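Long-range contacts in myosin IE heavy chain (Dictyostelium discoideum, PDB 1LKX), which binds actin and has an actin-activated ATPase activity, and, as a single-headed myosin motor, may move membranes relative to actin filaments: residues F624-Y630 and K674-R680; T418-Q423 and E615-R620. All blocks are in the same frame, centred on the assembly; numbering follows the deposited sequence.

Contact 1: residues F624-Y630 and K674-R680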
ATOM      1  N   PHE A 624     -16.762 -23.895  11.851  1.00 76.23           N
ATOM      2  CA  PHE A 624     -15.904 -24.603  12.799  1.00 76.99           C
ATOM      3  C   PHE A 624     -14.502 -24.007  12.896  1.00 77.42           C
ATOM      4  O   PHE A 624     -13.977 -23.472  11.924  1.00 77.73           O
ATOM      5  CB  PHE A 624     -15.792 -26.079  12.409  1.00 76.91           C
ATOM      6  CG  PHE A 624     -17.116 -26.767  12.240  1.00 76.88           C
ATOM      7  CD1 PHE A 624     -17.880 -26.565  11.096  1.00 77.05           C
ATOM      8  CD2 PHE A 624     -17.603 -27.618  13.228  1.00 76.87           C
ATOM      9  CE1 PHE A 624     -19.116 -27.205  10.937  1.00 77.00           C
ATOM     10  CE2 PHE A 624     -18.836 -28.261  13.079  1.00 76.93           C
ATOM     11  CZ  PHE A 624     -19.593 -28.055  11.932  1.00 76.50           C
ATOM     12  N   ALA A 625     -13.898 -24.114  14.075  1.00 78.60           N
ATOM     13  CA  ALA A 625     -12.556 -23.589  14.309  1.00 79.26           C
ATOM     14  C   ALA A 625     -11.614 -24.063  13.226  1.00 80.16           C
ATOM     15  O   ALA A 625     -11.341 -23.335  12.281  1.00 80.95           O
ATOM     16  CB  ALA A 625     -12.046 -24.035  15.665  1.00 78.96           C
ATOM     17  N   GLY A 626     -11.121 -25.288  13.364  1.00 81.46           N
ATOM     18  CA  GLY A 626     -10.208 -25.830  12.374  1.00 83.44           C
ATOM     19  C   GLY A 626     -10.778 -27.010  11.605  1.00 84.85           C
ATOM     20  O   GLY A 626     -11.585 -27.777  12.139  1.00 85.13           O
ATOM     21  N   ARG A 627     -10.361 -27.149  10.345  1.00 86.08           N
ATOM     22  CA  ARG A 627     -10.803 -28.241   9.476  1.00 86.61           C
ATOM     23  C   ARG A 627      -9.589 -29.040   9.034  1.00 87.09           C
ATOM     24  O   ARG A 627      -9.220 -29.033   7.861  1.00 86.44           O
ATOM     25  CB  ARG A 627     -11.541 -27.702   8.241  1.00 86.73           C
ATOM     26  CG  ARG A 627     -10.723 -26.795   7.319  1.00 87.13           C
ATOM     27  CD  ARG A 627     -10.338 -25.493   8.007  1.00 87.26           C
ATOM     28  NE  ARG A 627     -11.483 -24.872   8.669  1.00 86.98           N
ATOM     29  CZ  ARG A 627     -12.582 -24.468   8.041  1.00 86.96           C
ATOM     30  NH1 ARG A 627     -12.686 -24.618   6.727  1.00 87.26           N
ATOM     31  NH2 ARG A 627     -13.578 -23.921   8.726  1.00 86.56           N
ATOM     32  N   ILE A 628      -8.970 -29.726   9.989  1.00 88.59           N
ATOM     33  CA  ILE A 628      -7.781 -30.522   9.715  1.00 90.44           C
ATOM     34  C   ILE A 628      -8.100 -31.690   8.788  1.00 91.78           C
ATOM     35  O   ILE A 628      -8.996 -32.491   9.052  1.00 91.40           O
ATOM     36  CB  ILE A 628      -7.143 -31.060  11.027  1.00 90.08           C
ATOM     37  CG1 ILE A 628      -6.996 -29.914  12.041  1.00 90.07           C
ATOM     38  CG2 ILE A 628      -5.776 -31.678  10.725  1.00 88.97           C
ATOM     39  CD1 ILE A 628      -6.443 -30.322  13.403  1.00 88.91           C
ATOM     40  N   GLU A 629      -7.356 -31.758   7.689  1.00 93.74           N
ATOM     41  CA  GLU A 629      -7.510 -32.802   6.682  1.00 95.28           C
ATOM     42  C   GLU A 629      -7.466 -34.157   7.382  1.00 96.85           C
ATOM     43  O   GLU A 629      -7.018 -34.248   8.525  1.00 97.44           O
ATOM     44  CB  GLU A 629      -6.369 -32.680   5.669  1.00 94.99           C
ATOM     45  CG  GLU A 629      -6.107 -31.237   5.224  1.00 93.81           C
ATOM     46  CD  GLU A 629      -4.663 -30.999   4.817  1.00 93.22           C
ATOM     47  OE1 GLU A 629      -3.776 -31.293   5.641  1.00 92.53           O
ATOM     48  OE2 GLU A 629      -4.412 -30.514   3.689  1.00 92.73           O
ATOM     49  N   TYR A 630      -7.919 -35.208   6.702  1.00 98.42           N
ATOM     50  CA  TYR A 630      -7.934 -36.549   7.290  1.00 99.52           C
ATOM     51  C   TYR A 630      -6.574 -37.206   7.511  1.00100.54           C
ATOM     52  O   TYR A 630      -6.119 -37.343   8.651  1.00100.16           O
ATOM     53  CB  TYR A 630      -8.804 -37.480   6.445  1.00 98.59           C
ATOM     54  CG  TYR A 630     -10.241 -37.551   6.908  1.00 97.92           C
ATOM     55  CD1 TYR A 630     -11.257 -37.889   6.020  1.00 97.54           C
ATOM     56  CD2 TYR A 630     -10.587 -37.277   8.234  1.00 96.66           C
ATOM     57  CE1 TYR A 630     -12.579 -37.945   6.426  1.00 96.97           C
ATOM     58  CE2 TYR A 630     -11.911 -37.335   8.650  1.00 96.51           C
ATOM     59  CZ  TYR A 630     -12.900 -37.666   7.738  1.00 96.88           C
ATOM     60  OH  TYR A 630     -14.220 -37.698   8.121  1.00 97.01           O
ATOM     61  N   LYS A 674     -15.850 -35.561   4.179  1.00 94.74           N
ATOM     62  CA  LYS A 674     -15.460 -36.545   3.176  1.00 93.97           C
ATOM     63  C   LYS A 674     -13.946 -36.786   3.152  1.00 93.98           C
ATOM     64  O   LYS A 674     -13.488 -37.862   2.759  1.00 94.06           O
ATOM     65  CB  LYS A 674     -15.942 -36.096   1.791  1.00 93.11           C
ATOM     66  CG  LYS A 674     -17.456 -35.977   1.686  1.00 91.66           C
ATOM     67  CD  LYS A 674     -17.942 -35.801   0.246  1.00 90.67           C
ATOM     68  CE  LYS A 674     -17.682 -34.402  -0.277  1.00 89.27           C
ATOM     69  NZ  LYS A 674     -18.377 -34.158  -1.570  1.00 89.01           N
ATOM     70  N   THR A 675     -13.172 -35.790   3.578  1.00 93.84           N
ATOM     71  CA  THR A 675     -11.719 -35.914   3.593  1.00 93.69           C
ATOM     72  C   THR A 675     -11.041 -35.114   4.705  1.00 93.08           C
ATOM     73  O   THR A 675      -9.832 -35.235   4.918  1.00 93.07           O
ATOM     74  CB  THR A 675     -11.110 -35.500   2.229  1.00 94.19           C
ATOM     75  OG1 THR A 675     -11.821 -34.370   1.701  1.00 94.39           O
ATOM     76  CG2 THR A 675     -11.177 -36.662   1.246  1.00 93.55           C
ATOM     77  N   LYS A 676     -11.824 -34.306   5.412  1.00 92.17           N
ATOM     78  CA  LYS A 676     -11.305 -33.492   6.508  1.00 91.04           C
ATOM     79  C   LYS A 676     -12.196 -33.633   7.743  1.00 90.47           C
ATOM     80  O   LYS A 676     -13.366 -34.014   7.637  1.00 90.93           O
ATOM     81  CB  LYS A 676     -11.257 -32.015   6.100  1.00 90.86           C
ATOM     82  CG  LYS A 676     -10.213 -31.644   5.058  1.00 90.86           C
ATOM     83  CD  LYS A 676     -10.417 -30.198   4.596  1.00 90.47           C
ATOM     84  CE  LYS A 676      -9.291 -29.699   3.690  1.00 90.32           C
ATOM     85  NZ  LYS A 676      -8.049 -29.345   4.439  1.00 89.28           N
ATOM     86  N   VAL A 677     -11.632 -33.329   8.911  1.00 88.83           N
ATOM     87  CA  VAL A 677     -12.363 -33.378  10.177  1.00 86.78           C
ATOM     88  C   VAL A 677     -12.612 -31.931  10.573  1.00 86.10           C
ATOM     89  O   VAL A 677     -11.850 -31.047  10.189  1.00 86.91           O
ATOM     90  CB  VAL A 677     -11.532 -34.037  11.299  1.00 86.13           C
ATOM     91  CG1 VAL A 677     -12.291 -33.992  12.612  1.00 85.58           C
ATOM     92  CG2 VAL A 677     -11.211 -35.457  10.938  1.00 86.04           C
ATOM     93  N   PHE A 678     -13.669 -31.681  11.335  1.00 84.68           N
ATOM     94  CA  PHE A 678     -13.968 -30.321  11.759  1.00 82.70           C
ATOM     95  C   PHE A 678     -14.181 -30.253  13.265  1.00 81.46           C
ATOM     96  O   PHE A 678     -14.876 -31.092  13.832  1.00 81.39           O
ATOM     97  CB  PHE A 678     -15.197 -29.808  11.012  1.00 82.61           C
ATOM     98  CG  PHE A 678     -14.992 -29.691   9.527  1.00 82.65           C
ATOM     99  CD1 PHE A 678     -14.738 -30.815   8.754  1.00 82.34           C
ATOM    100  CD2 PHE A 678     -15.028 -28.446   8.902  1.00 83.73           C
ATOM    101  CE1 PHE A 678     -14.521 -30.702   7.377  1.00 83.46           C
ATOM    102  CE2 PHE A 678     -14.811 -28.321   7.522  1.00 83.85           C
ATOM    103  CZ  PHE A 678     -14.558 -29.450   6.760  1.00 83.41           C
ATOM    104  N   ILE A 679     -13.569 -29.259  13.904  1.00 80.24           N
ATOM    105  CA  ILE A 679     -13.674 -29.076  15.353  1.00 79.25           C
ATOM    106  C   ILE A 679     -14.128 -27.649  15.688  1.00 79.22           C
ATOM    107  O   ILE A 679     -13.312 -26.735  15.787  1.00 79.18           O
ATOM    108  CB  ILE A 679     -12.315 -29.340  16.043  1.00 78.26           C
ATOM    109  CG1 ILE A 679     -11.818 -30.757  15.732  1.00 76.60           C
ATOM    110  CG2 ILE A 679     -12.459 -29.156  17.546  1.00 78.27           C
ATOM    111  CD1 ILE A 679     -11.306 -30.961  14.331  1.00 74.81           C
ATOM    112  N   ARG A 680     -15.427 -27.474  15.890  1.00 79.13           N
ATOM    113  CA  ARG A 680     -16.008 -26.167  16.163  1.00 80.03           C
ATOM    114  C   ARG A 680     -15.223 -25.144  16.970  1.00 81.45           C
ATOM    115  O   ARG A 680     -14.850 -24.102  16.442  1.00 81.34           O
ATOM    116  CB  ARG A 680     -17.386 -26.325  16.793  1.00 79.89           C
ATOM    117  CG  ARG A 680     -18.095 -24.999  16.998  1.00 80.32           C
ATOM    118  CD  ARG A 680     -19.590 -25.169  17.237  1.00 81.10           C
ATOM    119  NE  ARG A 680     -20.299 -25.755  16.095  1.00 81.10           N
ATOM    120  CZ  ARG A 680     -20.452 -27.060  15.885  1.00 81.03           C
ATOM    121  NH1 ARG A 680     -19.946 -27.940  16.736  1.00 81.00           N
ATOM    122  NH2 ARG A 680     -21.129 -27.489  14.830  1.00 81.27           N
TER
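How a chain can be stitched to a distant partner with little regular secondary structure is well illustrated where F624-Y630 runs antiparallel to K674-R680, burying 812 Å² between them. F624 opens the series with its ring: CB of F678 sits over one face, 4.1 Å from the F624 ring centroid, in a CH-pi contact, and the edge of the F678 ring turns toward the same F624 ring in an offset edge-to-face pair. The A625 N donates to R680 O at 2.6 Å. A625 and G626 both face I679, a classic beta bulge, and pairing resumes as I679 N reaches G626 O at 3.0 Å. R627 lays its CB over the F678 ring, 3.7 Å from the centroid, while its guanidinium leaves to form a salt bridge with E425. I628 O accepts V677 N at 2.8 Å, in an almost straight bond. Y630 N closes the row on T675 O at 2.6 Å; K676 N lies over one face of its ring, 3.7 Å from Y630 CD1, and its hydroxyl bonds to G673. F624-Y630 lines strand 677-679 within the converter of the myosin head. Four main-chain hydrogen bonds hold the register, F678 lies between the F624 ring and R627 CB, and the R627 guanidinium, on E425, and the T675 hydroxyl, on E429, tie the pair to helix 398-430.

Contact 2: residues T418-Q423 and E615-R620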
ATOM      1  N   THR A 418     -11.214 -15.339   3.046  1.00 53.92           N
ATOM      2  CA  THR A 418     -12.040 -15.229   4.232  1.00 54.68           C
ATOM      3  C   THR A 418     -13.540 -15.622   4.205  1.00 55.37           C
ATOM      4  O   THR A 418     -14.029 -16.245   5.153  1.00 55.52           O
ATOM      5  CB  THR A 418     -11.933 -13.802   4.779  1.00 54.79           C
ATOM      6  OG1 THR A 418     -11.866 -13.852   6.203  1.00 55.14           O
ATOM      7  CG2 THR A 418     -13.142 -12.962   4.353  1.00 55.42           C
ATOM      8  N   LEU A 419     -14.292 -15.256   3.171  1.00 55.69           N
ATOM      9  CA  LEU A 419     -15.722 -15.602   3.171  1.00 55.36           C
ATOM     10  C   LEU A 419     -16.153 -16.652   2.155  1.00 55.79           C
ATOM     11  O   LEU A 419     -16.692 -17.694   2.518  1.00 55.41           O
ATOM     12  CB  LEU A 419     -16.574 -14.347   2.974  1.00 53.91           C
ATOM     13  CG  LEU A 419     -16.664 -13.367   4.142  1.00 53.79           C
ATOM     14  CD1 LEU A 419     -17.397 -12.102   3.707  1.00 53.07           C
ATOM     15  CD2 LEU A 419     -17.382 -14.036   5.298  1.00 54.14           C
ATOM     16  N   LYS A 420     -15.921 -16.375   0.879  1.00 57.44           N
ATOM     17  CA  LYS A 420     -16.306 -17.300  -0.176  1.00 58.11           C
ATOM     18  C   LYS A 420     -15.617 -18.646  -0.039  1.00 58.93           C
ATOM     19  O   LYS A 420     -16.270 -19.670   0.128  1.00 58.38           O
ATOM     20  CB  LYS A 420     -15.995 -16.703  -1.542  1.00 57.28           C
ATOM     21  CG  LYS A 420     -16.118 -17.702  -2.656  1.00 58.70           C
ATOM     22  CD  LYS A 420     -15.823 -17.075  -3.999  1.00 60.14           C
ATOM     23  CE  LYS A 420     -15.666 -18.143  -5.075  1.00 61.10           C
ATOM     24  NZ  LYS A 420     -14.530 -19.080  -4.811  1.00 60.93           N
ATOM     25  N   SER A 421     -14.293 -18.643  -0.111  1.00 60.47           N
ATOM     26  CA  SER A 421     -13.551 -19.878  -0.003  1.00 61.92           C
ATOM     27  C   SER A 421     -13.969 -20.741   1.173  1.00 63.39           C
ATOM     28  O   SER A 421     -14.437 -21.858   0.971  1.00 64.75           O
ATOM     29  CB  SER A 421     -12.070 -19.606   0.112  1.00 60.92           C
ATOM     30  OG  SER A 421     -11.430 -20.769   0.590  1.00 60.26           O
ATOM     31  N   GLU A 422     -13.808 -20.240   2.398  1.00 64.66           N
ATOM     32  CA  GLU A 422     -14.163 -21.038   3.576  1.00 65.81           C
ATOM     33  C   GLU A 422     -15.515 -21.712   3.460  1.00 65.57           C
ATOM     34  O   GLU A 422     -15.610 -22.922   3.616  1.00 64.05           O
ATOM     35  CB  GLU A 422     -14.147 -20.214   4.866  1.00 67.33           C
ATOM     36  CG  GLU A 422     -14.635 -21.046   6.063  1.00 69.89           C
ATOM     37  CD  GLU A 422     -14.735 -20.272   7.373  1.00 70.73           C
ATOM     38  OE1 GLU A 422     -15.329 -20.818   8.335  1.00 68.45           O
ATOM     39  OE2 GLU A 422     -14.216 -19.133   7.441  1.00 71.96           O
ATOM     40  N   GLN A 423     -16.553 -20.925   3.200  1.00 66.92           N
ATOM     41  CA  GLN A 423     -17.913 -21.448   3.059  1.00 69.27           C
ATOM     42  C   GLN A 423     -18.053 -22.475   1.933  1.00 70.55           C
ATOM     43  O   GLN A 423     -18.618 -23.563   2.113  1.00 70.42           O
ATOM     44  CB  GLN A 423     -18.900 -20.313   2.786  1.00 69.31           C
ATOM     45  CG  GLN A 423     -19.396 -19.572   4.002  1.00 70.07           C
ATOM     46  CD  GLN A 423     -20.634 -18.755   3.689  1.00 70.71           C
ATOM     47  OE1 GLN A 423     -20.573 -17.766   2.963  1.00 71.40           O
ATOM     48  NE2 GLN A 423     -21.770 -19.177   4.227  1.00 71.70           N
ATOM     49  N   GLU A 615     -20.429 -10.306   8.589  1.00 53.66           N
ATOM     50  CA  GLU A 615     -20.634 -11.553   7.877  1.00 55.81           C
ATOM     51  C   GLU A 615     -19.455 -12.472   8.155  1.00 56.52           C
ATOM     52  O   GLU A 615     -19.376 -13.581   7.637  1.00 57.26           O
ATOM     53  CB  GLU A 615     -20.760 -11.292   6.377  1.00 57.94           C
ATOM     54  CG  GLU A 615     -21.984 -10.467   6.004  1.00 60.75           C
ATOM     55  CD  GLU A 615     -21.846  -9.003   6.376  1.00 61.83           C
ATOM     56  OE1 GLU A 615     -22.842  -8.250   6.254  1.00 62.84           O
ATOM     57  OE2 GLU A 615     -20.737  -8.603   6.785  1.00 62.69           O
ATOM     58  N   ASN A 616     -18.538 -11.995   8.983  1.00 57.28           N
ATOM     59  CA  ASN A 616     -17.355 -12.758   9.344  1.00 57.39           C
ATOM     60  C   ASN A 616     -17.664 -13.444  10.660  1.00 56.57           C
ATOM     61  O   ASN A 616     -17.590 -14.661  10.767  1.00 56.22           O
ATOM     62  CB  ASN A 616     -16.170 -11.811   9.504  1.00 59.34           C
ATOM     63  CG  ASN A 616     -14.866 -12.433   9.077  1.00 60.47           C
ATOM     64  OD1 ASN A 616     -14.227 -13.172   9.834  1.00 61.39           O
ATOM     65  ND2 ASN A 616     -14.462 -12.143   7.844  1.00 60.80           N
ATOM     66  N   VAL A 617     -18.019 -12.645  11.661  1.00 56.60           N
ATOM     67  CA  VAL A 617     -18.368 -13.170  12.971  1.00 56.81           C
ATOM     68  C   VAL A 617     -19.438 -14.221  12.745  1.00 57.55           C
ATOM     69  O   VAL A 617     -19.419 -15.291  13.345  1.00 58.93           O
ATOM     70  CB  VAL A 617     -18.970 -12.084  13.887  1.00 55.35           C
ATOM     71  CG1 VAL A 617     -18.896 -12.527  15.329  1.00 55.34           C
ATOM     72  CG2 VAL A 617     -18.247 -10.783  13.704  1.00 56.12           C
ATOM     73  N   ARG A 618     -20.376 -13.911  11.861  1.00 57.94           N
ATOM     74  CA  ARG A 618     -21.457 -14.831  11.564  1.00 58.42           C
ATOM     75  C   ARG A 618     -20.887 -16.170  11.095  1.00 58.29           C
ATOM     76  O   ARG A 618     -21.114 -17.194  11.736  1.00 58.97           O
ATOM     77  CB  ARG A 618     -22.380 -14.220  10.507  1.00 59.44           C
ATOM     78  CG  ARG A 618     -23.799 -14.775  10.510  1.00 62.23           C
ATOM     79  CD  ARG A 618     -24.727 -13.967   9.598  1.00 64.49           C
ATOM     80  NE  ARG A 618     -24.740 -12.550   9.963  1.00 67.18           N
ATOM     81  CZ  ARG A 618     -25.299 -12.058  11.067  1.00 69.86           C
ATOM     82  NH1 ARG A 618     -25.907 -12.864  11.928  1.00 71.41           N
ATOM     83  NH2 ARG A 618     -25.239 -10.757  11.322  1.00 71.52           N
ATOM     84  N   VAL A 619     -20.139 -16.165   9.995  1.00 57.93           N
ATOM     85  CA  VAL A 619     -19.550 -17.400   9.477  1.00 57.82           C
ATOM     86  C   VAL A 619     -18.760 -18.096  10.575  1.00 59.67           C
ATOM     87  O   VAL A 619     -18.973 -19.274  10.847  1.00 60.00           O
ATOM     88  CB  VAL A 619     -18.594 -17.133   8.277  1.00 56.17           C
ATOM     89  CG1 VAL A 619     -17.674 -18.325   8.060  1.00 54.62           C
ATOM     90  CG2 VAL A 619     -19.391 -16.884   7.023  1.00 53.45           C
ATOM     91  N   ARG A 620     -17.854 -17.357  11.206  1.00 62.03           N
ATOM     92  CA  ARG A 620     -17.012 -17.892  12.275  1.00 64.44           C
ATOM     93  C   ARG A 620     -17.853 -18.640  13.318  1.00 66.27           C
ATOM     94  O   ARG A 620     -17.423 -19.649  13.891  1.00 66.35           O
ATOM     95  CB  ARG A 620     -16.244 -16.751  12.945  1.00 64.16           C
ATOM     96  CG  ARG A 620     -14.998 -17.188  13.699  1.00 64.90           C
ATOM     97  CD  ARG A 620     -13.936 -17.711  12.747  1.00 64.34           C
ATOM     98  NE  ARG A 620     -14.288 -19.008  12.177  1.00 64.45           N
ATOM     99  CZ  ARG A 620     -13.950 -19.392  10.950  1.00 65.52           C
ATOM    100  NH1 ARG A 620     -13.261 -18.574  10.162  1.00 66.47           N
ATOM    101  NH2 ARG A 620     -14.281 -20.601  10.515  1.00 65.69           N
TER
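The axes of T418-Q423 and E615-R620 pass 10.6 Å apart with N-to-C directions only 21° from parallel, a spacing that leaves room for side chains between the backbones; the segments belong to helices 398-430 and 614-622. The closest CA atoms, those of L419 and N616, are 7.0 Å apart. The first helix has a wider, pi-type turn at 418-421, and its backbone bond from Q423 N to L419 O is weak at 3.3 Å, whereas R620 N to N616 O in the partner is a firm 2.7 Å. L419 fills the gap: its CD2 lies 3.1 Å from E615 O and 3.9 Å from V619 CG2. V619, which points toward the first helix, also meets E422, whose OE1 is 3.4 Å from V619 CG1. Beyond it E422 extends across with both chi1 and chi2 trans and grips R620 with both carboxylate oxygens, R620 NH2 to E422 OE1 being very short at 2.4 Å and R620 NH1 to E422 OE2 2.9 Å. In myosin terms these are the relay helix and the SH1 helix. The principle is a small apolar patch finished by a two-point salt bridge: leucine and valine fit the helices together, while the paired charges fix the position of E422 relative to R620 and so bind relay to SH1 at the end of the contact that leads on toward the converter.

In the fold
Along the chain the two contacts follow one another: contact 2 closes at R620, and contact 1 opens at F624, just past the end of helix 614-622. Their centres are 15 Å apart, on the same side of the chain's centre and away from the nucleotide site. Helix 398-430 serves both, pairing with helix 614-622 in contact 2 and, a turn or two further on, meeting contact 1 through E425 and E429. The junction is direct but weak: R627 NH2 lies 3.6 Å from E422 OE1. Relay helix, SH1 helix and converter are thereby joined in sequence, consistent with the route by which myosins pass motion to the lever arm.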